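Local coordinates for siderophore periplasmic binding protein (Thermobifida fusca, PDB 5DH0) that probably binds ferric siderophores of the fuscachelin type outside the cytoplasmic membrane and hands them over for uptake into the cell, at residues 49-61 with 147-160. Numbering follows the deposited sequence.
Sequences EFGTEVVLEAGIE and MTLELSRVVGDGER
V54 rests both methyls on the last turns of helix 147-154 and on V155 just beyond, and shows how two helices packed on the five-stranded parallel sheet of one lobe can be apolar within and polar along one margin. With CG1 anti to the backbone N (chi1 172°), V54 sets CG2 3.6 Å from L151 CB and CG1 3.9 Å from V155 CG2, and I108 of the sheet touches all three. I60 CD1 extends this apolar seam to V155 CB. At the other end M147 CE packs 3.6 Å from F50 CG, and M147 SD stands obliquely 5.3 Å from the F50 ring centroid, a Met-aromatic contact; F137 meets that ring edge-to-face.

On the polar margin R160 NE (2.8 Å) and NH2 grip D157 OD2 side-on, in the guanidinium plane, whereas NH2 makes a weak, bent bond (128°) to E57 OE2, 3.1 Å away, completing a salt-bridge network. E57 CB lies over one guanidinium face, and T291 binds E57 OE1. A glutamine for R160 would probably leave both carboxylates without their shared positive charge. Water 1 joins V54 O, S152 OG and D157 OD2; water 2 links S152 OG to E57 OE2. Hydrocarbon fills the sheet-facing seam, while R160 ties the start of helix 158-178, consistent with the lobe-linking helix of this family, to the end of helix 52-57, and the waters bring in S152 of helix 142-154.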
loop_
_atom_site.group_PDB
_atom_site.type_symbol
_atom_site.label_atom_id
_atom_site.label_comp_id
_atom_site.label_asym_id
_atom_site.label_seq_id
_atom_site.Cartn_x
_atom_site.Cartn_y
_atom_site.Cartn_z
ATOM N N GLU A 49 -12.883 12.931 33.109
ATOM C CA GLU A 49 -12.392 12.739 31.745
ATOM C C GLU A 49 -13.482 12.183 30.819
ATOM O O GLU A 49 -14.245 11.295 31.210
ATOM C CB GLU A 49 -11.165 11.821 31.718
ATOM C CG GLU A 49 -10.407 11.914 30.398
ATOM C CD GLU A 49 -9.330 10.856 30.234
ATOM O OE1 GLU A 49 -9.550 9.707 30.696
ATOM O OE2 GLU A 49 -8.275 11.179 29.622
ATOM N N PHE A 50 -13.539 12.756 29.612
ATOM C CA PHE A 50 -14.531 12.484 28.563
ATOM C C PHE A 50 -15.913 13.026 28.901
ATOM O O PHE A 50 -16.821 12.957 28.070
ATOM C CB PHE A 50 -14.620 10.980 28.241
ATOM C CG PHE A 50 -13.309 10.394 27.827
ATOM C CD1 PHE A 50 -12.713 10.782 26.633
ATOM C CD2 PHE A 50 -12.639 9.506 28.653
ATOM C CE1 PHE A 50 -11.471 10.279 26.253
ATOM C CE2 PHE A 50 -11.410 8.990 28.282
ATOM C CZ PHE A 50 -10.820 9.381 27.079
ATOM N N GLY A 51 -16.069 13.580 30.100
ATOM C CA GLY A 51 -17.327 14.203 30.480
ATOM C C GLY A 51 -17.482 15.611 29.916
ATOM O O GLY A 51 -18.600 16.067 29.683
ATOM N N THR A 52 -16.367 16.305 29.700
ATOM C CA THR A 52 -16.408 17.695 29.251
ATOM C C THR A 52 -17.117 17.852 27.906
ATOM O O THR A 52 -17.947 18.749 27.736
ATOM C CB THR A 52 -14.996 18.294 29.117
ATOM O OG1 THR A 52 -14.278 18.119 30.344
ATOM C CG2 THR A 52 -15.093 19.770 28.784
ATOM N N GLU A 53 -16.789 16.976 26.958
ATOM C CA GLU A 53 -17.413 16.987 25.628
ATOM C C GLU A 53 -18.921 16.769 25.742
ATOM O O GLU A 53 -19.708 17.302 24.953
ATOM C CB GLU A 53 -16.786 15.910 24.730
ATOM C CG GLU A 53 -15.318 16.194 24.334
ATOM C CD GLU A 53 -14.314 16.038 25.499
ATOM O OE1 GLU A 53 -14.703 15.602 26.614
ATOM O OE2 GLU A 53 -13.128 16.377 25.295
ATOM N N VAL A 54 -19.324 15.999 26.744
ATOM C CA VAL A 54 -20.738 15.696 26.932
ATOM C C VAL A 54 -21.522 16.906 27.429
ATOM O O VAL A 54 -22.572 17.237 26.866
ATOM C CB VAL A 54 -20.920 14.521 27.901
ATOM C CG1 VAL A 54 -22.398 14.318 28.258
ATOM C CG2 VAL A 54 -20.341 13.264 27.275
ATOM N N VAL A 55 -21.022 17.570 28.471
ATOM C CA VAL A 55 -21.740 18.713 29.024
ATOM C C VAL A 55 -21.723 19.887 28.031
ATOM O O VAL A 55 -22.723 20.604 27.898
ATOM C CB VAL A 55 -21.180 19.157 30.420
ATOM C CG1 VAL A 55 -21.481 18.102 31.469
ATOM C CG2 VAL A 55 -19.681 19.485 30.373
ATOM N N LEU A 56 -20.623 20.076 27.308
ATOM C CA LEU A 56 -20.596 21.145 26.310
ATOM C C LEU A 56 -21.689 20.949 25.243
ATOM O O LEU A 56 -22.414 21.884 24.920
ATOM C CB LEU A 56 -19.219 21.250 25.653
ATOM C CG LEU A 56 -18.154 21.881 26.567
ATOM C CD1 LEU A 56 -16.747 21.682 26.019
ATOM C CD2 LEU A 56 -18.430 23.364 26.801
ATOM N N GLU A 57 -21.823 19.736 24.716
ATOM C CA GLU A 57 -22.759 19.485 23.626
ATOM C C GLU A 57 -24.202 19.588 24.088
ATOM O O GLU A 57 -25.079 19.938 23.311
ATOM C CB GLU A 57 -22.499 18.109 23.006
ATOM C CG GLU A 57 -21.229 18.081 22.155
ATOM C CD GLU A 57 -20.914 16.703 21.580
ATOM O OE1 GLU A 57 -20.098 16.643 20.630
ATOM O OE2 GLU A 57 -21.462 15.683 22.078
ATOM N N ALA A 58 -24.421 19.286 25.364
ATOM C CA ALA A 58 -25.729 19.307 25.981
ATOM C C ALA A 58 -26.106 20.703 26.494
ATOM O O ALA A 58 -27.193 20.891 27.053
ATOM C CB ALA A 58 -25.769 18.312 27.115
ATOM N N GLY A 59 -25.205 21.669 26.303
ATOM C CA GLY A 59 -25.379 23.015 26.820
ATOM C C GLY A 59 -25.496 23.107 28.339
ATOM O O GLY A 59 -26.211 23.958 28.861
ATOM N N ILE A 60 -24.799 22.231 29.050
ATOM C CA ILE A 60 -24.787 22.263 30.510
ATOM C C ILE A 60 -23.503 22.892 31.048
ATOM O O ILE A 60 -22.420 22.575 30.576
ATOM C CB ILE A 60 -24.936 20.845 31.091
ATOM C CG1 ILE A 60 -26.342 20.315 30.837
ATOM C CG2 ILE A 60 -24.586 20.812 32.571
ATOM C CD1 ILE A 60 -26.446 18.828 31.034
ATOM N N GLU A 61 -23.620 23.793 32.017
ATOM C CA GLU A 61 -22.440 24.315 32.707
ATOM C C GLU A 61 -22.092 23.411 33.890
ATOM O O GLU A 61 -22.828 23.361 34.887
ATOM C CB GLU A 61 -22.670 25.744 33.193
ATOM C CG GLU A 61 -22.939 26.762 32.094
ATOM C CD GLU A 61 -22.993 28.199 32.621
ATOM O OE1 GLU A 61 -22.121 28.586 33.437
ATOM O OE2 GLU A 61 -23.910 28.944 32.219
ATOM N N MET A 147 -19.121 5.640 23.893
ATOM C CA MET A 147 -19.118 5.899 25.333
ATOM C C MET A 147 -19.694 7.290 25.641
ATOM O O MET A 147 -20.451 7.457 26.598
ATOM C CB MET A 147 -17.699 5.747 25.899
ATOM C CG MET A 147 -17.535 6.182 27.354
ATOM S SD MET A 147 -16.987 7.909 27.505
ATOM C CE MET A 147 -15.463 7.848 26.573
ATOM N N THR A 148 -19.355 8.291 24.835
ATOM C CA THR A 148 -19.858 9.628 25.122
ATOM C C THR A 148 -21.323 9.733 24.723
ATOM O O THR A 148 -22.046 10.582 25.243
ATOM C CB THR A 148 -19.062 10.755 24.411
ATOM O OG1 THR A 148 -19.018 10.500 23.003
ATOM C CG2 THR A 148 -17.660 10.864 24.962
ATOM N N LEU A 149 -21.755 8.885 23.793
ATOM C CA LEU A 149 -23.176 8.767 23.487
ATOM C C LEU A 149 -23.951 8.335 24.744
ATOM O O LEU A 149 -25.021 8.869 25.032
ATOM C CB LEU A 149 -23.409 7.773 22.344
ATOM C CG LEU A 149 -24.857 7.329 22.137
ATOM C CD1 LEU A 149 -25.680 8.505 21.639
ATOM C CD2 LEU A 149 -24.970 6.146 21.173
ATOM N N GLU A 150 -23.406 7.386 25.504
ATOM C CA GLU A 150 -24.064 6.916 26.728
ATOM C C GLU A 150 -24.148 7.986 27.810
ATOM O O GLU A 150 -25.175 8.130 28.482
ATOM C CB GLU A 150 -23.345 5.685 27.303
ATOM C CG GLU A 150 -23.483 4.444 26.452
ATOM C CD GLU A 150 -24.934 4.093 26.198
ATOM O OE1 GLU A 150 -25.798 4.452 27.036
ATOM O OE2 GLU A 150 -25.215 3.474 25.147
ATOM N N LEU A 151 -23.058 8.720 28.000
ATOM C CA LEU A 151 -23.050 9.804 28.970
ATOM C C LEU A 151 -24.082 10.854 28.560
ATOM O O LEU A 151 -24.744 11.452 29.418
ATOM C CB LEU A 151 -21.649 10.411 29.086
ATOM C CG LEU A 151 -20.654 9.435 29.724
ATOM C CD1 LEU A 151 -19.253 10.047 29.802
ATOM C CD2 LEU A 151 -21.136 8.998 31.098
ATOM N N SER A 152 -24.234 11.057 27.250
ATOM C CA SER A 152 -25.201 12.014 26.737
ATOM C C SER A 152 -26.621 11.637 27.138
ATOM O O SER A 152 -27.429 12.500 27.511
ATOM C CB SER A 152 -25.107 12.117 25.226
ATOM O OG SER A 152 -23.979 12.871 24.848
ATOM N N ARG A 153 -26.928 10.347 27.061
ATOM C CA ARG A 153 -28.259 9.892 27.411
ATOM C C ARG A 153 -28.490 10.161 28.896
ATOM O O ARG A 153 -29.542 10.656 29.294
ATOM C CB ARG A 153 -28.438 8.406 27.071
ATOM C CG ARG A 153 -28.581 8.144 25.586
ATOM C CD ARG A 153 -28.636 6.667 25.301
ATOM N NE ARG A 153 -28.756 6.394 23.874
ATOM C CZ ARG A 153 -28.203 5.346 23.275
ATOM N NH1 ARG A 153 -27.491 4.484 23.988
ATOM N NH2 ARG A 153 -28.347 5.165 21.969
ATOM N N VAL A 154 -27.482 9.868 29.705
ATOM C CA VAL A 154 -27.603 9.980 31.153
ATOM C C VAL A 154 -27.836 11.419 31.635
ATOM O O VAL A 154 -28.565 11.625 32.600
ATOM C CB VAL A 154 -26.362 9.370 31.830
ATOM C CG1 VAL A 154 -25.920 10.167 33.036
ATOM C CG2 VAL A 154 -26.652 7.930 32.208
ATOM N N VAL A 155 -27.268 12.414 30.960
ATOM C CA VAL A 155 -27.471 13.803 31.383
ATOM C C VAL A 155 -28.686 14.412 30.678
ATOM O O VAL A 155 -28.923 15.625 30.755
ATOM C CB VAL A 155 -26.214 14.702 31.119
ATOM C CG1 VAL A 155 -24.966 14.112 31.773
ATOM C CG2 VAL A 155 -25.998 14.923 29.628
ATOM N N GLY A 156 -29.433 13.569 29.967
ATOM C CA GLY A 156 -30.698 13.959 29.360
ATOM C C GLY A 156 -30.610 14.488 27.939
ATOM O O GLY A 156 -31.585 15.038 27.415
ATOM N N ASP A 157 -29.450 14.307 27.307
ATOM C CA ASP A 157 -29.201 14.835 25.969
ATOM C C ASP A 157 -29.227 13.715 24.917
ATOM O O ASP A 157 -28.678 13.855 23.818
ATOM C CB ASP A 157 -27.855 15.573 25.947
ATOM C CG ASP A 157 -27.663 16.416 24.704
ATOM O OD1 ASP A 157 -28.660 17.004 24.224
ATOM O OD2 ASP A 157 -26.514 16.484 24.208
ATOM N N GLY A 158 -29.879 12.608 25.267
ATOM C CA GLY A 158 -29.921 11.419 24.429
ATOM C C GLY A 158 -30.407 11.604 23.001
ATOM O O GLY A 158 -29.911 10.942 22.083
ATOM N N GLU A 159 -31.361 12.504 22.790
ATOM C CA GLU A 159 -31.928 12.646 21.457
ATOM C C GLU A 159 -31.024 13.375 20.461
ATOM O O GLU A 159 -30.941 12.966 19.296
ATOM C CB GLU A 159 -33.275 13.342 21.526
ATOM C CG GLU A 159 -34.003 13.251 20.204
ATOM C CD GLU A 159 -35.341 13.960 20.213
ATOM O OE1 GLU A 159 -36.126 13.730 21.166
ATOM O OE2 GLU A 159 -35.607 14.733 19.258
ATOM N N ARG A 160 -30.354 14.445 20.894
ATOM C CA ARG A 160 -29.368 15.091 20.025
ATOM C C ARG A 160 -28.221 14.148 19.715
ATOM O O ARG A 160 -27.768 14.039 18.572
ATOM C CB ARG A 160 -28.805 16.356 20.654
ATOM C CG ARG A 160 -27.822 17.073 19.727
ATOM C CD ARG A 160 -26.817 17.894 20.513
ATOM N NE ARG A 160 -26.138 17.063 21.511
ATOM C CZ ARG A 160 -25.062 16.321 21.256
ATOM N NH1 ARG A 160 -24.541 16.311 20.032
ATOM N NH2 ARG A 160 -24.513 15.582 22.218
HETATM O O HOH W 1 -24.220 15.593 25.382
HETATM O O HOH W 2 -21.953 12.904 22.685
HETATM O O HOH W 3 -22.331 14.093 19.605
#